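PDB 2C40: inosine-uridine preferring nucleoside hydrolase family protein from Bacillus anthracis, which belongs to the nucleoside hydrolase family and holds a calcium ion and alpha-D-ribofuranose together in one pocket of its alpha/beta fold. Local coordinates for residues F19-L22 with Q23-N26; P164-D167 with G168-W172; R298-D301 with Y302-R305. All coordinates share one frame; numbering follows the deposited sequence.

The three contacts follow one another along the chain in numerical order. Contact 1 lies where the chain leaves helix 12-21 for strand 27-34, contact 2 in the loop between strand 145-151 and helix 172-176, and contact 3 is two turns of helix 296-308. Contacts 1 and 3 are neighbours, centres 12 Å apart: M24 SD lies 3.5 Å from Y302 OH and L20 CD2 3.7 Å from I303 O, so helix 296-308 packs against the C-terminal part of helix 12-21 and the turn after it. Contact 2 sits 34 and 33 Å from contacts 1 and 3, centre to centre. It supplies E171 and W172 to the ribofuranose pocket, whereas the other two join helices 12-21 and 296-308.

Contact 1 (F19-L22 with Q23-N26); sequences FLLL and QMDN
The side-chain amide of Q23 turns back along the last turn of helix 12-21 and gives a hydrogen bond from NE2 to F19 O. The bond is 2.9 Å long and almost straight at the hydrogen (171°), with the oxygen lying in the amide plane and the donor nearly along the C=O axis. A bend at chi2 (-36°) folds the chain over this carbonyl and sets the amide at a shallow angle of 27° to the F19 ring. Next to it, L20 O receives Q23 N at 2.9 Å and, more weakly, M24 N at 3.4 Å. M24 N also donates to L21 O at 3.1 Å, closing a type I beta turn from L21 to M24. On the apolar side, L21 and M24 run side by side in the same direction, and the bent end of the methionine presses CE against L21 CD2 at 3.3 Å, a tight approach for two carbons. The turn belongs to the beta-alpha-beta crossover in which helix 12-21 joins the neighbouring parallel strands 2-8 and 27-34, reversing the chain for its return into the sheet. In the second shell, Q23 NE2 also donates to F55 O in helix 41-55, so two carbonyls hold the amide, while the F19 ring meets those of F55 and F223 edge-to-face. L20 and M24 pack on helix 296-308, and L21 on L29 and A251. K309 reaches back from the chain's far end, bonding Q23 O and forming a salt bridge with D25 OD1.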
loop_
_atom_site.group_PDB
_atom_site.type_symbol
_atom_site.label_atom_id
_atom_site.label_comp_id
_atom_site.label_asym_id
_atom_site.label_seq_id
_atom_site.Cartn_x
_atom_site.Cartn_y
_atom_site.Cartn_z
ATOM N N PHE A 19 6.474 16.810 2.899
ATOM C CA PHE A 19 7.895 16.508 2.730
ATOM C C PHE A 19 8.568 17.473 1.754
ATOM O O PHE A 19 9.657 17.963 2.034
ATOM C CB PHE A 19 8.101 15.038 2.360
ATOM C CG PHE A 19 9.393 14.761 1.719
ATOM C CD1 PHE A 19 10.548 14.712 2.465
ATOM C CD2 PHE A 19 9.471 14.536 0.329
ATOM C CE1 PHE A 19 11.777 14.424 1.849
ATOM C CE2 PHE A 19 10.675 14.262 -0.273
ATOM C CZ PHE A 19 11.837 14.217 0.487
ATOM N N LEU A 20 7.924 17.791 0.636
ATOM C CA LEU A 20 8.548 18.709 -0.325
ATOM C C LEU A 20 8.528 20.175 0.147
ATOM O O LEU A 20 9.495 20.877 -0.071
ATOM C CB LEU A 20 7.874 18.596 -1.671
ATOM C CG LEU A 20 7.928 17.229 -2.355
ATOM C CD1 LEU A 20 6.954 17.216 -3.449
ATOM C CD2 LEU A 20 9.300 16.934 -2.878
ATOM N N LEU A 21 7.456 20.644 0.795
ATOM C CA LEU A 21 7.418 22.021 1.317
ATOM C C LEU A 21 8.645 22.278 2.190
ATOM O O LEU A 21 9.251 23.370 2.205
ATOM C CB LEU A 21 6.143 22.283 2.170
ATOM C CG LEU A 21 4.815 22.356 1.398
ATOM C CD1 LEU A 21 3.668 21.970 2.276
ATOM C CD2 LEU A 21 4.591 23.762 0.732
ATOM N N LEU A 22 8.998 21.235 2.922
ATOM C CA LEU A 22 10.044 21.296 3.901
ATOM C C LEU A 22 11.467 21.460 3.272
ATOM O O LEU A 22 12.404 21.859 3.941
ATOM C CB LEU A 22 9.944 20.052 4.814
ATOM C CG LEU A 22 8.778 19.991 5.810
ATOM C CD1 LEU A 22 8.676 18.620 6.400
ATOM C CD2 LEU A 22 8.939 21.047 6.924
ATOM N N GLN A 23 11.598 21.160 1.978
ATOM C CA GLN A 23 12.855 21.304 1.246
ATOM C C GLN A 23 12.923 22.650 0.507
ATOM O O GLN A 23 13.995 23.068 0.050
ATOM C CB GLN A 23 12.996 20.160 0.250
ATOM C CG GLN A 23 12.777 18.745 0.804
ATOM C CD GLN A 23 13.288 18.579 2.214
ATOM O OE1 GLN A 23 14.477 18.761 2.494
ATOM N NE2 GLN A 23 12.384 18.256 3.120
ATOM N N MET A 24 11.797 23.352 0.412
ATOM C CA MET A 24 11.768 24.669 -0.241
ATOM C C MET A 24 12.460 25.746 0.616
ATOM O O MET A 24 12.025 26.053 1.739
ATOM C CB MET A 24 10.320 25.076 -0.522
ATOM C CG MET A 24 9.607 24.113 -1.458
ATOM S SD MET A 24 7.879 24.452 -1.814
ATOM C CE MET A 24 7.331 25.236 -0.370
ATOM N N ASP A 25 13.537 26.303 0.073
ATOM C CA ASP A 25 14.303 27.367 0.717
ATOM C C ASP A 25 13.542 28.679 0.881
ATOM O O ASP A 25 13.943 29.513 1.698
ATOM C CB ASP A 25 15.539 27.702 -0.140
ATOM C CG ASP A 25 16.554 26.593 -0.173
ATOM O OD1 ASP A 25 16.522 25.737 0.749
ATOM O OD2 ASP A 25 17.380 26.589 -1.130
ATOM N N ASN A 26 12.517 28.869 0.044
ATOM C CA ASN A 26 11.750 30.135 -0.016
ATOM C C ASN A 26 10.417 30.032 0.743
ATOM O O ASN A 26 9.574 30.908 0.623
ATOM C CB ASN A 26 11.526 30.620 -1.457
ATOM C CG ASN A 26 10.572 29.728 -2.237
ATOM O OD1 ASN A 26 10.487 28.530 -1.971
ATOM N ND2 ASN A 26 9.866 30.303 -3.211
#

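Contact 2 (P164-D167 with G168-W172); sequences PEHD and GTAEW. With RIB (alpha-D-ribofuranose), chain D.
D167 and T169 face each other across G168, their side chains at about a right angle, with carboxylate oxygen OD1 as the shared acceptor. T169 OG1 is modelled 2.4 Å from D167 OD1, in a position to donate to it, but the distance is too short to be reliable and the detail is doubtful. T169 N adds a weak bond to the same OD1 at 3.2 Å (126° at the hydrogen), which gives the turn the outline of an Asx turn. OD1 also rests over one face of the H166 ring, 3.6 Å above its plane and toward the rim. A170 N lies at the edge of that ring, in its plane, 3.2 Å from H166 CE1; A170 CB is 3.4 Å from the same CE1, off to one side of the plane. The loop between strands 261-269 and 279-281 serves all three side chains: R278 makes a salt bridge with D167 OD2 through NH2 and bonds T169 OG1 through NE, and Q276 O is a weak partner of H166 NE2. From A170 the chain, which follows strand 145-151 of the mixed alpha/beta sheet, runs to E171 at the N-cap of helix 172-176, where it supplies E171 and W172 to the ribofuranose pocket. E171 OE1 accepts from N173 N and, at 2.8 Å, from the sugar hydroxyl O5, while OE2 is hydrogen-bonded to G153 N and S174 OG, which fixes the carboxylate's rotation. With CG anti to the backbone N (chi1 169°) and a bend at chi2, E171 brings OE1 to the sugar, while W172 CB comes within 3.4 Å of O5.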
loop_
_atom_site.group_PDB
_atom_site.type_symbol
_atom_site.label_atom_id
_atom_site.label_comp_id
_atom_site.label_asym_id
_atom_site.label_seq_id
_atom_site.Cartn_x
_atom_site.Cartn_y
_atom_site.Cartn_z
ATOM N N PRO A 164 -23.668 8.119 -4.055
ATOM C CA PRO A 164 -25.119 8.296 -3.967
ATOM C C PRO A 164 -25.501 9.740 -3.544
ATOM O O PRO A 164 -24.706 10.476 -2.918
ATOM C CB PRO A 164 -25.522 7.257 -2.917
ATOM C CG PRO A 164 -24.440 6.230 -2.975
ATOM C CD PRO A 164 -23.201 7.048 -3.161
ATOM N N GLU A 165 -26.677 10.144 -3.955
ATOM C CA GLU A 165 -27.201 11.505 -3.781
ATOM C C GLU A 165 -26.500 12.584 -4.610
ATOM O O GLU A 165 -26.884 13.724 -4.533
ATOM C CB GLU A 165 -27.172 11.970 -2.326
ATOM C CG GLU A 165 -27.752 11.035 -1.309
ATOM C CD GLU A 165 -27.846 11.683 0.111
ATOM O OE1 GLU A 165 -26.858 12.217 0.606
ATOM O OE2 GLU A 165 -28.904 11.654 0.737
ATOM N N HIS A 166 -25.484 12.261 -5.394
ATOM C CA HIS A 166 -24.782 13.277 -6.103
ATOM C C HIS A 166 -24.916 13.136 -7.619
ATOM O O HIS A 166 -24.939 12.021 -8.113
ATOM C CB HIS A 166 -23.310 13.241 -5.682
ATOM C CG HIS A 166 -22.584 14.464 -6.107
ATOM N ND1 HIS A 166 -21.513 14.427 -6.958
ATOM C CD2 HIS A 166 -22.852 15.766 -5.888
ATOM C CE1 HIS A 166 -21.121 15.657 -7.217
ATOM N NE2 HIS A 166 -21.911 16.488 -6.576
ATOM N N ASP A 167 -24.969 14.260 -8.342
ATOM C CA ASP A 167 -25.094 14.257 -9.808
ATOM C C ASP A 167 -23.776 14.127 -10.592
ATOM O O ASP A 167 -23.789 14.176 -11.813
ATOM C CB ASP A 167 -25.838 15.520 -10.277
ATOM C CG ASP A 167 -25.040 16.806 -10.025
ATOM O OD1 ASP A 167 -23.859 16.740 -9.629
ATOM O OD2 ASP A 167 -25.601 17.888 -10.229
ATOM N N GLY A 168 -22.655 13.988 -9.904
ATOM C CA GLY A 168 -21.374 13.710 -10.520
ATOM C C GLY A 168 -20.668 14.911 -11.121
ATOM O O GLY A 168 -19.919 14.753 -12.084
ATOM N N THR A 169 -20.910 16.106 -10.570
ATOM C CA THR A 169 -20.389 17.352 -11.123
ATOM C C THR A 169 -19.392 18.059 -10.203
ATOM O O THR A 169 -18.810 19.059 -10.589
ATOM C CB THR A 169 -21.591 18.296 -11.452
ATOM O OG1 THR A 169 -22.414 18.469 -10.300
ATOM C CG2 THR A 169 -22.475 17.710 -12.533
ATOM N N ALA A 170 -19.193 17.551 -8.984
ATOM C CA ALA A 170 -18.307 18.172 -7.995
ATOM C C ALA A 170 -16.965 17.439 -7.887
ATOM O O ALA A 170 -16.817 16.259 -8.288
ATOM C CB ALA A 170 -18.948 18.191 -6.619
ATOM N N GLU A 171 -16.021 18.152 -7.304
ATOM C CA GLU A 171 -14.718 17.628 -6.951
ATOM C C GLU A 171 -14.759 17.325 -5.443
ATOM O O GLU A 171 -15.531 17.941 -4.702
ATOM C CB GLU A 171 -13.683 18.665 -7.350
ATOM C CG GLU A 171 -12.316 18.452 -6.856
ATOM C CD GLU A 171 -12.139 18.841 -5.411
ATOM O OE1 GLU A 171 -11.303 18.148 -4.823
ATOM O OE2 GLU A 171 -12.835 19.786 -4.869
ATOM N N TRP A 172 -13.963 16.339 -4.998
ATOM C CA TRP A 172 -14.030 15.804 -3.630
ATOM C C TRP A 172 -13.765 16.758 -2.467
ATOM O O TRP A 172 -14.457 16.689 -1.438
ATOM C CB TRP A 172 -13.120 14.533 -3.485
ATOM C CG TRP A 172 -13.916 13.261 -3.551
ATOM C CD1 TRP A 172 -13.952 12.358 -4.573
ATOM C CD2 TRP A 172 -14.858 12.813 -2.584
ATOM N NE1 TRP A 172 -14.824 11.346 -4.278
ATOM C CE2 TRP A 172 -15.404 11.609 -3.063
ATOM C CE3 TRP A 172 -15.262 13.291 -1.326
ATOM C CZ2 TRP A 172 -16.368 10.901 -2.349
ATOM C CZ3 TRP A 172 -16.195 12.589 -0.616
ATOM C CH2 TRP A 172 -16.744 11.404 -1.126
HETATM O O5 RIB D . -10.311 15.563 -5.184
HETATM C C5 RIB D . -8.865 15.399 -5.133
HETATM C C4 RIB D . -8.463 15.230 -3.666
HETATM O O4 RIB D . -9.023 13.974 -3.226
HETATM C C3 RIB D . -6.963 15.238 -3.305
HETATM O O3 RIB D . -6.670 16.472 -2.571
HETATM C C2 RIB D . -6.681 13.862 -2.553
HETATM O O2 RIB D . -5.922 13.751 -1.261
HETATM C C1 RIB D . -8.089 13.234 -2.399
#

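Contact 3 (R298-D301 with Y302-R305); sequences RFFD and YITR
R305 N donates to D301 O over 2.8 Å, and the same two residues are joined again through their side chains by a salt bridge from R305 NE to D301 OD2 at 2.9 Å. NE meets OD2 on its syn side, 25° out of the carboxylate plane, and the carboxylate oxygen lies near the guanidinium plane; the two groups are turned 61° against each other. D301 places CG anti to the backbone N (chi1 -178°), which carries its carboxylate along the helix toward the extended R305 chain. This i to i+4 pair lies on the exposed side of the alpha-helix, whose backbone repeats the spacing in Y302 N to R298 O (2.8 Å) and I303 N to F299 O (3.2 Å). On the buried side I303 CD1 sits over one face of the F299 ring in a CH-pi contact, 4.0 Å from the centroid, and also touches F300 CD2 at 4.0 Å. F299 then packs on V248, L249 and A252 of helix 246-255, which Y302 joins at A252. F300 packs on I208 and T304 on W212, both of helix 206-214.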
loop_
_atom_site.group_PDB
_atom_site.type_symbol
_atom_site.label_atom_id
_atom_site.label_comp_id
_atom_site.label_asym_id
_atom_site.label_seq_id
_atom_site.Cartn_x
_atom_site.Cartn_y
_atom_site.Cartn_z
ATOM N N ARG A 298 9.437 21.424 -16.033
ATOM C CA ARG A 298 9.820 22.199 -14.853
ATOM C C ARG A 298 9.181 21.675 -13.591
ATOM O O ARG A 298 9.816 21.620 -12.550
ATOM C CB ARG A 298 9.467 23.652 -15.045
ATOM C CG ARG A 298 10.316 24.286 -16.139
ATOM C CD ARG A 298 10.928 25.573 -15.645
ATOM N NE ARG A 298 10.038 26.692 -15.857
ATOM C CZ ARG A 298 9.866 27.731 -15.034
ATOM N NH1 ARG A 298 10.466 27.819 -13.846
ATOM N NH2 ARG A 298 9.050 28.698 -15.417
ATOM N N PHE A 299 7.922 21.290 -13.678
ATOM C CA PHE A 299 7.207 20.758 -12.490
ATOM C C PHE A 299 7.920 19.521 -11.967
ATOM O O PHE A 299 8.328 19.451 -10.810
ATOM C CB PHE A 299 5.742 20.448 -12.827
ATOM C CG PHE A 299 5.010 19.784 -11.724
ATOM C CD1 PHE A 299 4.513 18.481 -11.877
ATOM C CD2 PHE A 299 4.862 20.432 -10.504
ATOM C CE1 PHE A 299 3.828 17.874 -10.858
ATOM C CE2 PHE A 299 4.197 19.813 -9.446
ATOM C CZ PHE A 299 3.690 18.540 -9.606
ATOM N N PHE A 300 8.098 18.543 -12.823
ATOM C CA PHE A 300 8.749 17.308 -12.406
ATOM C C PHE A 300 10.213 17.487 -12.066
ATOM O O PHE A 300 10.684 16.835 -11.159
ATOM C CB PHE A 300 8.545 16.201 -13.455
ATOM C CG PHE A 300 7.156 15.687 -13.477
ATOM C CD1 PHE A 300 6.297 15.960 -14.543
ATOM C CD2 PHE A 300 6.676 14.991 -12.395
ATOM C CE1 PHE A 300 4.980 15.485 -14.537
ATOM C CE2 PHE A 300 5.375 14.520 -12.372
ATOM C CZ PHE A 300 4.516 14.765 -13.436
ATOM N N ASP A 301 10.931 18.371 -12.758
ATOM C CA ASP A 301 12.322 18.670 -12.367
ATOM C C ASP A 301 12.379 19.332 -10.973
ATOM O O ASP A 301 13.254 19.079 -10.165
ATOM C CB ASP A 301 12.984 19.580 -13.390
ATOM C CG ASP A 301 14.413 19.868 -13.051
ATOM O OD1 ASP A 301 15.249 18.944 -13.149
ATOM O OD2 ASP A 301 14.714 21.031 -12.700
ATOM N N TYR A 302 11.417 20.180 -10.702
ATOM C CA TYR A 302 11.381 20.918 -9.447
ATOM C C TYR A 302 11.223 19.965 -8.245
ATOM O O TYR A 302 11.979 20.020 -7.277
ATOM C CB TYR A 302 10.233 21.915 -9.521
ATOM C CG TYR A 302 9.988 22.733 -8.298
ATOM C CD1 TYR A 302 8.710 22.844 -7.773
ATOM C CD2 TYR A 302 11.029 23.404 -7.667
ATOM C CE1 TYR A 302 8.468 23.634 -6.668
ATOM C CE2 TYR A 302 10.804 24.188 -6.559
ATOM C CZ TYR A 302 9.520 24.291 -6.056
ATOM O OH TYR A 302 9.285 25.056 -4.933
ATOM N N ILE A 303 10.244 19.089 -8.319
ATOM C CA ILE A 303 9.979 18.187 -7.202
ATOM C C ILE A 303 11.052 17.110 -7.046
ATOM O O ILE A 303 11.405 16.776 -5.919
ATOM C CB ILE A 303 8.533 17.693 -7.222
ATOM C CG1 ILE A 303 8.282 16.818 -8.435
ATOM C CG2 ILE A 303 7.545 18.935 -7.200
ATOM C CD1 ILE A 303 6.772 16.580 -8.746
ATOM N N THR A 304 11.648 16.654 -8.141
ATOM C CA THR A 304 12.837 15.799 -8.020
ATOM C C THR A 304 14.056 16.572 -7.471
ATOM O O THR A 304 14.778 16.022 -6.659
ATOM C CB THR A 304 13.108 14.814 -9.240
ATOM O OG1 THR A 304 14.461 14.906 -9.749
ATOM C CG2 THR A 304 12.129 14.980 -10.346
ATOM N N ARG A 305 14.238 17.850 -7.809
ATOM C CA ARG A 305 15.329 18.657 -7.169
ATOM C C ARG A 305 15.141 18.745 -5.650
ATOM O O ARG A 305 16.084 18.514 -4.896
ATOM C CB ARG A 305 15.442 20.075 -7.756
ATOM C CG ARG A 305 16.300 20.083 -8.985
ATOM C CD ARG A 305 16.267 21.389 -9.799
ATOM N NE ARG A 305 17.073 21.147 -11.009
ATOM C CZ ARG A 305 18.398 21.219 -11.054
ATOM N NH1 ARG A 305 19.096 21.562 -9.977
ATOM N NH2 ARG A 305 19.031 20.948 -12.180
#